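Local coordinates for protein TRAP-type transporter, periplasmic component (Cupriavidus necator, PDB 4P8B) that probably serves as the periplasmic solute-binding component of a TRAP transporter, binding (S)-2-acetolactate and delivering it for uptake, at residues 36-39 and 44-47; 39-44 and 48-53; 244-249 and 266-271; 72-77 and 89-94; 96-101 and 106-111. All coordinates share one frame; numbering follows the deposited sequence. Where two conformers were deposited one is given.

Interaction 1: residues 36-39 and 44-47; sequences SLVL and PWGK. With X2X ((2S)-2-hydroxy-2-methyl-3-oxobutanoic acid), chain D.
Trp45 reaches from the first turn of helix 44-59 into the curve made by Leu37, Val38 and Leu39, and its indole touches all three. Its CG lies anti to the backbone N (chi1 175°), which directs the ring away from the helix and toward the loop. Beyond CB, the fused carbon CD2 runs beneath Leu39 CB, which stands 3.9 Å above the ring plane and toward the rim of that face. On the pyrrole side, NE1 has Leu37 CD2 at 3.9 Å, and its N-H is spent on Val95 O of strand 93-97. On the benzene side, CE3 takes the closest apolar approach, 3.5 Å from Leu39 CD1. At the far end, CH2 meets Val38 CB obliquely at 3.7 Å. The same CH2 presents the ring edge to the ligand, 3.4 Å from OAC of X2X, the acetolactate. Gly46, having no side chain, lets Leu39 O come within 3.2 Å of its CA. Leu39 CD2 in turn lies 3.9 Å from the ligand methyl CAB. Such a strand-loop-helix unit, its tryptophan and loop residues turned to the solute, forms one wall of the binding cleft in this periplasmic binding protein.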
# COMPACT_ATOMS: atom_id res chain seq x y z
N SER A 36 8.46 -9.48 -8.30
CA SER A 36 8.96 -8.45 -7.43
C SER A 36 8.01 -8.19 -6.26
O SER A 36 6.78 -8.12 -6.46
CB SER A 36 9.16 -7.16 -8.23
OG SER A 36 9.76 -6.18 -7.38
N LEU A 37 8.57 -8.02 -5.05
CA LEU A 37 7.82 -7.67 -3.84
C LEU A 37 8.67 -6.72 -3.03
O LEU A 37 9.85 -7.02 -2.82
CB LEU A 37 7.62 -8.91 -2.97
CG LEU A 37 6.83 -10.05 -3.60
CD1 LEU A 37 6.96 -11.31 -2.73
CD2 LEU A 37 5.38 -9.69 -3.82
N VAL A 38 8.09 -5.64 -2.51
CA VAL A 38 8.84 -4.82 -1.56
C VAL A 38 9.02 -5.60 -0.26
O VAL A 38 10.12 -5.66 0.27
CB VAL A 38 8.14 -3.49 -1.25
CG1 VAL A 38 8.88 -2.73 -0.17
CG2 VAL A 38 8.07 -2.65 -2.48
N LEU A 39 7.94 -6.21 0.23
CA LEU A 39 7.94 -6.94 1.50
C LEU A 39 7.90 -8.44 1.28
O LEU A 39 7.14 -8.94 0.44
CB LEU A 39 6.71 -6.53 2.31
CG LEU A 39 6.63 -5.04 2.68
CD1 LEU A 39 5.40 -4.78 3.56
CD2 LEU A 39 7.91 -4.59 3.38
N PRO A 44 2.03 -9.72 5.46
CA PRO A 44 0.91 -10.20 4.65
C PRO A 44 1.13 -10.02 3.14
O PRO A 44 0.86 -10.93 2.37
CB PRO A 44 -0.26 -9.36 5.15
CG PRO A 44 0.09 -9.14 6.60
CD PRO A 44 1.56 -8.90 6.59
N TRP A 45 1.69 -8.88 2.75
CA TRP A 45 1.96 -8.58 1.34
C TRP A 45 2.79 -9.71 0.71
O TRP A 45 2.41 -10.29 -0.32
CB TRP A 45 2.68 -7.25 1.29
CG TRP A 45 3.20 -6.73 -0.00
CD1 TRP A 45 3.42 -7.40 -1.18
CD2 TRP A 45 3.57 -5.38 -0.22
NE1 TRP A 45 3.93 -6.51 -2.11
CE2 TRP A 45 4.02 -5.27 -1.55
CE3 TRP A 45 3.55 -4.24 0.59
CZ2 TRP A 45 4.47 -4.07 -2.08
CZ3 TRP A 45 3.97 -3.06 0.07
CH2 TRP A 45 4.45 -2.97 -1.26
N GLY A 46 3.90 -10.06 1.34
CA GLY A 46 4.76 -11.09 0.80
C GLY A 46 4.15 -12.48 0.86
O GLY A 46 4.36 -13.31 -0.03
N LYS A 47 3.37 -12.75 1.90
CA LYS A 47 2.66 -14.01 1.98
C LYS A 47 1.69 -14.18 0.80
O LYS A 47 1.53 -15.27 0.26
CB LYS A 47 1.94 -14.15 3.31
CG LYS A 47 2.90 -14.26 4.46
CD LYS A 47 2.14 -14.41 5.77
CE LYS A 47 3.06 -14.36 6.97
NZ LYS A 47 4.05 -15.46 6.95
OAD X2X D . 7.57 1.65 1.87
CAH X2X D . 6.56 1.36 2.59
OAE X2X D . 6.25 2.05 3.60
CAI X2X D . 5.69 0.20 2.22
CAB X2X D . 6.47 -1.07 2.46
OAF X2X D . 4.45 0.26 2.88
CAG X2X D . 5.39 0.37 0.77
OAC X2X D . 6.03 -0.26 -0.07
CAA X2X D . 4.34 1.33 0.33

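Interaction 2: residues 39-44 and 48-53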
# COMPACT_ATOMS: atom_id res chain seq x y z
N LEU A 39 7.94 -6.21 0.23
CA LEU A 39 7.94 -6.94 1.50
C LEU A 39 7.90 -8.44 1.28
O LEU A 39 7.14 -8.94 0.44
CB LEU A 39 6.71 -6.53 2.31
CG LEU A 39 6.63 -5.04 2.68
CD1 LEU A 39 5.40 -4.78 3.56
CD2 LEU A 39 7.91 -4.59 3.38
N GLY A 40 8.72 -9.15 2.03
CA GLY A 40 8.79 -10.59 1.96
C GLY A 40 7.75 -11.27 2.80
O GLY A 40 6.87 -10.63 3.38
N PRO A 41 7.83 -12.60 2.90
CA PRO A 41 6.81 -13.44 3.53
C PRO A 41 6.62 -13.25 5.05
O PRO A 41 5.72 -13.87 5.60
CB PRO A 41 7.33 -14.86 3.25
CG PRO A 41 8.24 -14.73 2.08
CD PRO A 41 8.85 -13.38 2.18
N ALA A 42 7.43 -12.45 5.71
CA ALA A 42 7.13 -12.10 7.10
C ALA A 42 5.88 -11.23 7.16
O ALA A 42 5.27 -11.08 8.23
CB ALA A 42 8.30 -11.36 7.72
N PHE A 43 5.52 -10.59 6.04
CA PHE A 43 4.42 -9.62 5.98
C PHE A 43 3.26 -10.18 5.19
O PHE A 43 3.47 -10.97 4.30
CB PHE A 43 4.92 -8.36 5.26
CG PHE A 43 6.05 -7.68 5.95
CD1 PHE A 43 7.38 -8.08 5.74
CD2 PHE A 43 5.81 -6.67 6.85
CE1 PHE A 43 8.42 -7.44 6.40
CE2 PHE A 43 6.84 -6.05 7.50
CZ PHE A 43 8.14 -6.44 7.29
N PRO A 44 2.03 -9.72 5.46
CA PRO A 44 0.91 -10.20 4.65
C PRO A 44 1.13 -10.02 3.14
O PRO A 44 0.86 -10.93 2.37
CB PRO A 44 -0.26 -9.36 5.15
CG PRO A 44 0.09 -9.14 6.60
CD PRO A 44 1.56 -8.90 6.59
N GLY A 48 1.07 -13.07 0.38
CA GLY A 48 0.18 -13.11 -0.77
C GLY A 48 0.94 -13.48 -2.03
O GLY A 48 0.45 -14.22 -2.90
N GLY A 49 2.13 -12.91 -2.17
CA GLY A 49 2.96 -13.23 -3.31
C GLY A 49 3.36 -14.70 -3.35
O GLY A 49 3.35 -15.35 -4.40
N GLU A 50 3.73 -15.22 -2.18
CA GLU A 50 4.12 -16.62 -2.03
C GLU A 50 2.96 -17.54 -2.38
O GLU A 50 3.13 -18.53 -3.08
CB GLU A 50 4.54 -16.84 -0.58
CG GLU A 50 5.18 -18.15 -0.20
CD GLU A 50 5.71 -18.07 1.24
OE1 GLU A 50 4.89 -18.19 2.18
OE2 GLU A 50 6.92 -17.85 1.43
N ILE A 51 1.77 -17.22 -1.89
CA ILE A 51 0.59 -18.03 -2.17
C ILE A 51 0.31 -18.03 -3.67
O ILE A 51 0.02 -19.08 -4.26
CB ILE A 51 -0.65 -17.51 -1.40
CG1 ILE A 51 -0.45 -17.73 0.11
CG2 ILE A 51 -1.95 -18.19 -1.88
CD1 ILE A 51 -1.43 -16.96 1.00
N TRP A 52 0.43 -16.87 -4.30
CA TRP A 52 0.20 -16.78 -5.73
C TRP A 52 1.17 -17.69 -6.46
O TRP A 52 0.78 -18.49 -7.33
CB TRP A 52 0.39 -15.34 -6.19
CG TRP A 52 0.02 -15.07 -7.62
CD1 TRP A 52 -0.78 -15.83 -8.44
CD2 TRP A 52 0.44 -13.95 -8.39
NE1 TRP A 52 -0.87 -15.24 -9.68
CE2 TRP A 52 -0.13 -14.08 -9.68
CE3 TRP A 52 1.24 -12.84 -8.13
CZ2 TRP A 52 0.07 -13.14 -10.68
CZ3 TRP A 52 1.44 -11.91 -9.12
CH2 TRP A 52 0.85 -12.06 -10.38
N ALA A 53 2.45 -17.58 -6.13
CA ALA A 53 3.47 -18.37 -6.80
C ALA A 53 3.23 -19.86 -6.61
O ALA A 53 3.32 -20.64 -7.58
CB ALA A 53 4.84 -17.98 -6.27
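Pro44 and Gly48 meet through the first turn of helix 44-59, while Pro41 and Glu50 touch farther out, so this contact is a helix N-terminus with its lead-in loop folded beside it. A type I beta turn from Gly40 to Phe43, closed by Phe43 N to Gly40 O at 3.0 Å, delivers the chain to Phe43 at the N-cap. The tight part is backbone: Gly48 N donates to Pro44 O at 2.9 Å with an N-H...O angle of 152°. This is the i to i+4 bond of the first helical turn. Buried Gly48 adds no side chain there, and the two CA atoms of this pair stand 6.2 Å apart.

The loose side is partly exposed and rests on one residue pair. Glu50 carries its CG anti to the backbone N (chi1 -171°) and continues extended; the Glu50 and Pro41 side chains cross at about a right angle, with OE2 beside the proline ring. The touch is van der Waals in kind, an oxygen beside ring carbons. Nearby, Pro41 O accepts a hydrogen bond from Lys47 NZ, a second tie between turn and helix. Within the loop, Leu39 CD2 lies over the centre of the Phe43 ring, 4.1 Å above its plane. At the outer margin, Glu50 OE2 comes 3.4 Å from Pro41 CG and 3.5 Å from Pro41 CB.

Interaction 3: residues 244-249 and 266-271; sequences LIFVVN and QAAVDA
Phe246 is the one residue of strand 244-249 that meets helix segment 266-271, and it does so against the methyl groups of Ala268 and Ala271. The pairing is a helix laid on the face of a mixed beta-sheet, the layered alpha/beta architecture of periplasmic binding protein domains. The side chain of Phe246 leaves the strand on the helix side, and the strand backbone sets Phe246 CB 4.0 Å from Ala268 CB. With CG anti to the carbonyl carbon and beside the backbone N (chi1 -68°), the ring is then sent along the helix toward Ala271. The second torsion, chi2 69°, turns the ring so that one face looks at the helix backbone: Ala268 O stands 4.1 Å above the plane, over the ring centre. The two alanines are three residues apart, hence on nearly the same side of the helix, and their short side chains let the backbones come close, the CA atoms of Phe246 and Ala268 being 6.4 Å apart. Trp52 of helix 44-59 meets the Phe246 ring edge-to-face.

Away from the strand, the polar pair Gln266 and Asp270 spans one helical turn. Gln266 NE2 donates to Asp270 OD1 at 2.9 Å, with OD1 lying in the amide plane of Gln266 but itself met from above the carboxylate plane. Asp270 OD2 has its own partner, a salt bridge to Arg59. Back at the strand, the ring carbon Phe246 CE2 meets Ala271 CB obliquely at 3.8 Å.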
# COMPACT_ATOMS: atom_id res chain seq x y z
N LEU A 244 -3.01 -3.39 -2.68
CA LEU A 244 -2.01 -4.00 -3.52
C LEU A 244 -2.64 -4.44 -4.81
O LEU A 244 -3.83 -4.71 -4.84
CB LEU A 244 -1.38 -5.22 -2.83
CG LEU A 244 -0.79 -5.01 -1.44
CD1 LEU A 244 -0.34 -6.33 -0.84
CD2 LEU A 244 0.35 -3.99 -1.48
N ILE A 245 -1.84 -4.55 -5.87
CA ILE A 245 -2.30 -5.08 -7.14
C ILE A 245 -1.33 -6.15 -7.61
O ILE A 245 -0.11 -5.98 -7.58
CB ILE A 245 -2.43 -3.98 -8.22
CG1 ILE A 245 -3.29 -2.83 -7.69
CG2 ILE A 245 -3.02 -4.55 -9.50
CD1 ILE A 245 -3.40 -1.65 -8.66
N PHE A 246 -1.93 -7.27 -8.03
CA PHE A 246 -1.23 -8.41 -8.61
C PHE A 246 -1.16 -8.16 -10.12
O PHE A 246 -2.21 -8.01 -10.76
CB PHE A 246 -2.02 -9.71 -8.33
CG PHE A 246 -2.06 -10.14 -6.89
CD1 PHE A 246 -2.76 -9.42 -5.95
CD2 PHE A 246 -1.41 -11.31 -6.49
CE1 PHE A 246 -2.79 -9.83 -4.65
CE2 PHE A 246 -1.45 -11.72 -5.18
CZ PHE A 246 -2.12 -10.99 -4.27
N VAL A 247 0.04 -8.14 -10.71
CA VAL A 247 0.19 -7.79 -12.12
C VAL A 247 1.23 -8.65 -12.81
O VAL A 247 2.11 -9.22 -12.18
CB VAL A 247 0.63 -6.32 -12.31
CG1 VAL A 247 -0.35 -5.36 -11.69
CG2 VAL A 247 2.04 -6.09 -11.75
N VAL A 248 1.10 -8.73 -14.13
CA VAL A 248 2.05 -9.45 -14.97
C VAL A 248 2.44 -8.52 -16.11
O VAL A 248 1.60 -7.83 -16.67
CB VAL A 248 1.42 -10.74 -15.54
CG1 VAL A 248 2.43 -11.49 -16.43
CG2 VAL A 248 0.96 -11.63 -14.44
N ASN A 249 3.72 -8.52 -16.47
CA ASN A 249 4.16 -7.82 -17.68
C ASN A 249 3.38 -8.30 -18.92
O ASN A 249 3.09 -9.47 -19.03
CB ASN A 249 5.67 -8.02 -17.85
CG ASN A 249 6.16 -7.65 -19.25
OD1 ASN A 249 6.06 -8.45 -20.20
ND2 ASN A 249 6.66 -6.44 -19.40
N GLN A 266 -6.73 -16.67 -11.99
CA GLN A 266 -7.52 -17.19 -10.87
C GLN A 266 -6.64 -17.39 -9.62
O GLN A 266 -7.10 -17.21 -8.48
CB GLN A 266 -8.23 -18.49 -11.24
CG GLN A 266 -9.14 -19.01 -10.15
CD GLN A 266 -10.28 -18.04 -9.84
OE1 GLN A 266 -10.97 -17.58 -10.74
NE2 GLN A 266 -10.47 -17.73 -8.56
N ALA A 267 -5.39 -17.76 -9.83
CA ALA A 267 -4.47 -17.92 -8.71
C ALA A 267 -4.23 -16.58 -8.02
O ALA A 267 -4.17 -16.52 -6.78
CB ALA A 267 -3.17 -18.54 -9.17
N ALA A 268 -4.12 -15.50 -8.80
CA ALA A 268 -3.99 -14.16 -8.24
C ALA A 268 -5.25 -13.76 -7.45
O ALA A 268 -5.16 -13.18 -6.37
CB ALA A 268 -3.72 -13.15 -9.33
N VAL A 269 -6.42 -14.07 -7.99
CA VAL A 269 -7.68 -13.78 -7.30
C VAL A 269 -7.76 -14.51 -5.96
O VAL A 269 -8.10 -13.91 -4.94
CB VAL A 269 -8.87 -14.14 -8.21
CG1 VAL A 269 -10.20 -14.14 -7.43
CG2 VAL A 269 -8.91 -13.17 -9.38
N ASP A 270 -7.41 -15.80 -5.96
CA ASP A 270 -7.40 -16.61 -4.74
C ASP A 270 -6.38 -16.09 -3.73
O ASP A 270 -6.66 -15.96 -2.53
CB ASP A 270 -7.10 -18.08 -5.06
CG ASP A 270 -8.21 -18.74 -5.84
OD1 ASP A 270 -9.31 -18.16 -5.93
OD2 ASP A 270 -7.97 -19.86 -6.38
N ALA A 271 -5.18 -15.79 -4.22
CA ALA A 271 -4.14 -15.25 -3.35
C ALA A 271 -4.53 -13.90 -2.76
O ALA A 271 -4.26 -13.62 -1.59
CB ALA A 271 -2.86 -15.12 -4.11

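Interaction 4: residues 72-77 and 89-94; sequences TSLVAG and GVIDMA
Leu74 and Ile91 form the centre of a contact within the beta-alpha-beta crossover that leads from strand 66-69 through helix 82-88 to strand 93-97, two strands that run parallel in the mixed sheet with 33-36 between them. The apolar part comes first. The two side chains run obliquely to each other, with Leu74 CB 3.8 Å and Leu74 CD1 3.9 Å from the same atom, Ile91 CG1. In Ile91 that branch is anti to the carbonyl carbon (chi1 -64°), which swings its CD1 end toward the turn, where it also approaches Val75 CG1 at 4.3 Å. Ala85 of helix 82-88 touches both Val75 and Ile91, so the helix covers this cluster.

Mixed contacts are few: exposed Val90 points toward the turn and lays CG1 near the carbonyl oxygen of Leu74.

Within the turn, Thr72 O is gripped twice, by Val75 N at 3.0 Å and by Gly77 N, which come from opposite faces of the carbonyl plane and hold the loop in its tight curl. Gly89 ends the intervening helix with a positive phi of 99°, a conformation that permits the chain to reverse toward Ile91. The second of the bonds to Thr72 O, from Gly77 N, measures 2.9 Å.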
# COMPACT_ATOMS: atom_id res chain seq x y z
N THR A 72 12.44 -5.55 -3.20
CA THR A 72 12.52 -4.85 -4.48
C THR A 72 13.94 -4.89 -5.04
O THR A 72 14.40 -3.97 -5.70
CB THR A 72 11.95 -3.38 -4.45
OG1 THR A 72 11.62 -2.96 -3.13
CG2 THR A 72 10.68 -3.30 -5.23
N SER A 73 14.62 -6.01 -4.85
CA SER A 73 16.00 -6.15 -5.31
C SER A 73 16.13 -6.02 -6.83
O SER A 73 17.18 -5.61 -7.31
CB SER A 73 16.61 -7.48 -4.88
OG SER A 73 16.00 -8.56 -5.58
N LEU A 74 15.08 -6.35 -7.58
CA LEU A 74 15.18 -6.27 -9.02
C LEU A 74 15.35 -4.84 -9.52
O LEU A 74 15.77 -4.63 -10.66
CB LEU A 74 13.96 -6.95 -9.67
CG LEU A 74 13.96 -8.47 -9.51
CD1 LEU A 74 12.62 -9.09 -9.89
CD2 LEU A 74 15.05 -9.08 -10.36
N VAL A 75 14.98 -3.86 -8.69
CA VAL A 75 15.28 -2.45 -8.97
C VAL A 75 16.20 -1.84 -7.88
O VAL A 75 16.12 -0.66 -7.57
CB VAL A 75 13.99 -1.58 -9.15
CG1 VAL A 75 13.34 -1.93 -10.47
CG2 VAL A 75 13.02 -1.79 -8.00
N ALA A 76 17.07 -2.66 -7.29
CA ALA A 76 18.04 -2.20 -6.30
C ALA A 76 17.39 -1.44 -5.15
O ALA A 76 17.94 -0.46 -4.63
CB ALA A 76 19.13 -1.37 -6.99
N GLY A 77 16.22 -1.91 -4.74
CA GLY A 77 15.48 -1.32 -3.64
C GLY A 77 14.67 -0.08 -3.96
O GLY A 77 13.97 0.43 -3.09
N GLY A 89 9.85 -5.10 -18.58
CA GLY A 89 10.12 -6.53 -18.57
C GLY A 89 11.35 -6.97 -17.79
O GLY A 89 11.73 -8.14 -17.82
N VAL A 90 12.00 -6.04 -17.10
CA VAL A 90 13.03 -6.41 -16.14
C VAL A 90 12.39 -7.27 -15.05
O VAL A 90 12.97 -8.23 -14.56
CB VAL A 90 13.67 -5.16 -15.54
CG1 VAL A 90 14.49 -5.50 -14.29
CG2 VAL A 90 14.52 -4.45 -16.58
N ILE A 91 11.16 -6.93 -14.68
CA ILE A 91 10.36 -7.72 -13.74
C ILE A 91 9.22 -8.38 -14.51
O ILE A 91 8.53 -7.72 -15.29
CB ILE A 91 9.77 -6.81 -12.64
CG1 ILE A 91 10.89 -6.20 -11.81
CG2 ILE A 91 8.82 -7.59 -11.74
CD1 ILE A 91 10.43 -5.07 -10.92
N ASP A 92 9.00 -9.67 -14.27
CA ASP A 92 7.99 -10.41 -15.03
C ASP A 92 6.60 -10.22 -14.44
O ASP A 92 5.61 -10.15 -15.18
CB ASP A 92 8.31 -11.90 -15.03
CG ASP A 92 9.63 -12.25 -15.73
OD1 ASP A 92 9.99 -11.60 -16.73
OD2 ASP A 92 10.28 -13.18 -15.25
N MSE A 93 6.53 -10.17 -13.12
CA MSE A 93 5.26 -10.04 -12.42
C MSE A 93 5.52 -9.43 -11.05
O MSE A 93 6.66 -9.37 -10.59
CB MSE A 93 4.53 -11.39 -12.30
CG MSE A 93 5.24 -12.51 -11.54
SE MSE A 93 4.83 -14.33 -12.31
CE MSE A 93 2.97 -14.41 -11.84
N ALA A 94 4.48 -8.97 -10.38
CA ALA A 94 4.67 -8.33 -9.08
C ALA A 94 3.39 -8.28 -8.29
O ALA A 94 2.29 -8.36 -8.86
CB ALA A 94 5.20 -6.92 -9.29

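Interaction 5: residues 96-101 and 106-111. With X2X ((2S)-2-hydroxy-2-methyl-3-oxobutanoic acid), chain D.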
# COMPACT_ATOMS: atom_id res chain seq x y z
N GLY A 96 2.32 -5.24 -6.07
CA GLY A 96 2.78 -3.91 -5.75
C GLY A 96 1.79 -3.09 -4.96
O GLY A 96 0.59 -3.31 -5.02
N SER A 97 2.31 -2.11 -4.24
CA SER A 97 1.48 -1.10 -3.60
C SER A 97 1.18 0.02 -4.58
O SER A 97 2.05 0.49 -5.31
CB SER A 97 2.19 -0.50 -2.39
OG SER A 97 1.48 0.67 -1.97
N THR A 98 -0.05 0.49 -4.54
CA THR A 98 -0.45 1.63 -5.35
C THR A 98 0.42 2.87 -5.10
O THR A 98 0.59 3.69 -6.01
CB THR A 98 -1.94 1.96 -5.16
OG1 THR A 98 -2.20 2.23 -3.78
CG2 THR A 98 -2.82 0.79 -5.63
N ILE A 99 0.96 3.01 -3.89
CA ILE A 99 1.79 4.15 -3.60
C ILE A 99 3.05 4.15 -4.48
O ILE A 99 3.46 5.17 -5.04
CB ILE A 99 2.20 4.16 -2.12
CG1 ILE A 99 0.98 4.48 -1.26
CG2 ILE A 99 3.29 5.21 -1.88
CD1 ILE A 99 1.24 4.33 0.23
N ASN A 100 3.65 2.98 -4.64
CA ASN A 100 4.95 2.89 -5.30
C ASN A 100 4.86 3.11 -6.79
O ASN A 100 5.84 3.54 -7.41
CB ASN A 100 5.58 1.54 -5.02
CG ASN A 100 5.95 1.38 -3.57
OD1 ASN A 100 6.19 2.37 -2.85
ND2 ASN A 100 5.90 0.16 -3.08
N TRP A 101 3.69 2.86 -7.36
CA TRP A 101 3.48 3.01 -8.80
C TRP A 101 2.83 4.35 -9.16
O TRP A 101 2.67 4.69 -10.34
CB TRP A 101 2.62 1.87 -9.35
CG TRP A 101 3.17 0.50 -9.17
CD1 TRP A 101 4.45 0.12 -8.79
CD2 TRP A 101 2.44 -0.71 -9.35
NE1 TRP A 101 4.53 -1.26 -8.73
CE2 TRP A 101 3.32 -1.79 -9.09
CE3 TRP A 101 1.13 -0.99 -9.74
CZ2 TRP A 101 2.91 -3.11 -9.17
CZ3 TRP A 101 0.73 -2.30 -9.83
CH2 TRP A 101 1.62 -3.35 -9.54
N ARG A 106 -0.74 8.17 -12.49
CA ARG A 106 -1.28 9.22 -11.62
C ARG A 106 -2.58 8.82 -10.93
O ARG A 106 -2.86 9.28 -9.83
CB ARG A 106 -1.50 10.52 -12.38
CG ARG A 106 -2.74 10.50 -13.26
CD ARG A 106 -2.94 11.80 -14.00
NE ARG A 106 -2.07 11.91 -15.15
CZ ARG A 106 -2.22 11.19 -16.26
NH1 ARG A 106 -3.20 10.30 -16.36
NH2 ARG A 106 -1.38 11.35 -17.28
N GLU A 107 -3.38 7.97 -11.57
CA GLU A 107 -4.67 7.59 -11.01
C GLU A 107 -4.51 6.82 -9.70
O GLU A 107 -5.42 6.82 -8.88
CB GLU A 107 -5.46 6.74 -12.00
CG GLU A 107 -5.92 7.46 -13.25
CD GLU A 107 -4.85 7.63 -14.32
OE1 GLU A 107 -3.72 7.07 -14.22
OE2 GLU A 107 -5.13 8.35 -15.29
N LEU A 108 -3.36 6.19 -9.49
CA LEU A 108 -3.16 5.43 -8.27
C LEU A 108 -3.02 6.34 -7.04
O LEU A 108 -3.16 5.86 -5.92
CB LEU A 108 -1.96 4.48 -8.39
CG LEU A 108 -2.10 3.40 -9.46
CD1 LEU A 108 -0.83 2.58 -9.49
CD2 LEU A 108 -3.29 2.50 -9.17
N ASN A 109 -2.81 7.64 -7.26
CA ASN A 109 -2.85 8.60 -6.16
C ASN A 109 -4.24 8.68 -5.49
O ASN A 109 -4.35 9.19 -4.40
CB ASN A 109 -2.45 10.00 -6.62
CG ASN A 109 -0.97 10.14 -6.89
OD1 ASN A 109 -0.16 10.05 -5.98
ND2 ASN A 109 -0.62 10.39 -8.14
N LEU A 110 -5.27 8.17 -6.14
CA LEU A 110 -6.61 8.20 -5.58
C LEU A 110 -6.63 7.60 -4.17
O LEU A 110 -7.27 8.15 -3.26
CB LEU A 110 -7.57 7.45 -6.50
CG LEU A 110 -9.05 7.55 -6.17
CD1 LEU A 110 -9.88 7.54 -7.45
CD2 LEU A 110 -9.48 6.40 -5.27
N PHE A 111 -5.91 6.50 -3.97
CA PHE A 111 -5.91 5.85 -2.68
C PHE A 111 -5.09 6.60 -1.62
O PHE A 111 -5.18 6.31 -0.41
CB PHE A 111 -5.41 4.40 -2.80
CG PHE A 111 -6.25 3.55 -3.71
CD1 PHE A 111 -7.51 3.13 -3.30
CD2 PHE A 111 -5.81 3.20 -4.97
CE1 PHE A 111 -8.30 2.37 -4.13
CE2 PHE A 111 -6.62 2.44 -5.81
CZ PHE A 111 -7.84 2.02 -5.38
OAD X2X D . 7.57 1.65 1.87
CAH X2X D . 6.56 1.36 2.59
OAE X2X D . 6.25 2.05 3.60
CAI X2X D . 5.69 0.20 2.22
CAB X2X D . 6.47 -1.07 2.46
OAF X2X D . 4.45 0.26 2.88
CAG X2X D . 5.39 0.37 0.77
OAC X2X D . 6.03 -0.26 -0.07
CAA X2X D . 4.34 1.33 0.33
O HOH W 1 -1.82 4.92 -3.64
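Thr98 faces Leu108 and Phe111 across this buried contact, and Trp101 also meets Leu108. Leu108 splits its two methyls, CD1 toward Trp101 and CD2 toward Thr98: CD1 lies 3.5 Å from Trp101 CB, near the indole plane at the edge of the ring, and CD2 is 4.0 Å from Thr98 CG2. The Leu108 chain is slanted relative to both partners. Thr98 and Phe111 cross at about a right angle, with Thr98 CG2 reaching Phe111 CD2 obliquely at 3.9 Å. Thr98 holds OG1 between its backbone N and carbonyl carbon (chi1 58°), a rotamer that turns the hydroxyl to a water; the water lies 2.7 Å from Thr98 OG1 and donates to Leu108 O at 2.8 Å, bridging the segments.

The opposite side of the short helix serves the ligand. Asn100 ND2 donates to the keto oxygen OAC of X2X at 3.0 Å, nearly straight at 169°, while its OD1 accepts from Gln79, which also binds the ligand. Ser97, at the N-cap, accepts from Ile99 N through OG.

Strand 93-97 runs into the short, weakly bonded helix 98-101, and the 3-10 segment 106-111 packs behind it. Strand 241-249 borders this junction through Pro243, next to both Thr98 and Phe111. Helix 130-141 covers the outer side of Leu108 and Phe111 through Ile135, and helix 329-340 touches Glu107 through Leu331.

How the interactions relate
From the N terminus, interaction 1 closes the short loop between strand 33-36 and helix 44-59; interaction 2 starts from the same loop, overlaps it at Leu39 and Pro44, and extends one turn along the helix. The others follow in series, none crossing. Interaction 4 spans helix 82-88, and interaction 5 adjoins it through strand 93-97. Interaction 3 comes last, closing a 16-residue span, 250-265, between its two segments. In space the order changes: strand 241-249 pairs with 93-97, joining interactions 3, 4 and 5, while Trp52 links interaction 2 to interactions 3 and 4. Interactions 1 and 5 meet at the ligand, where Trp45 packs on Ser97.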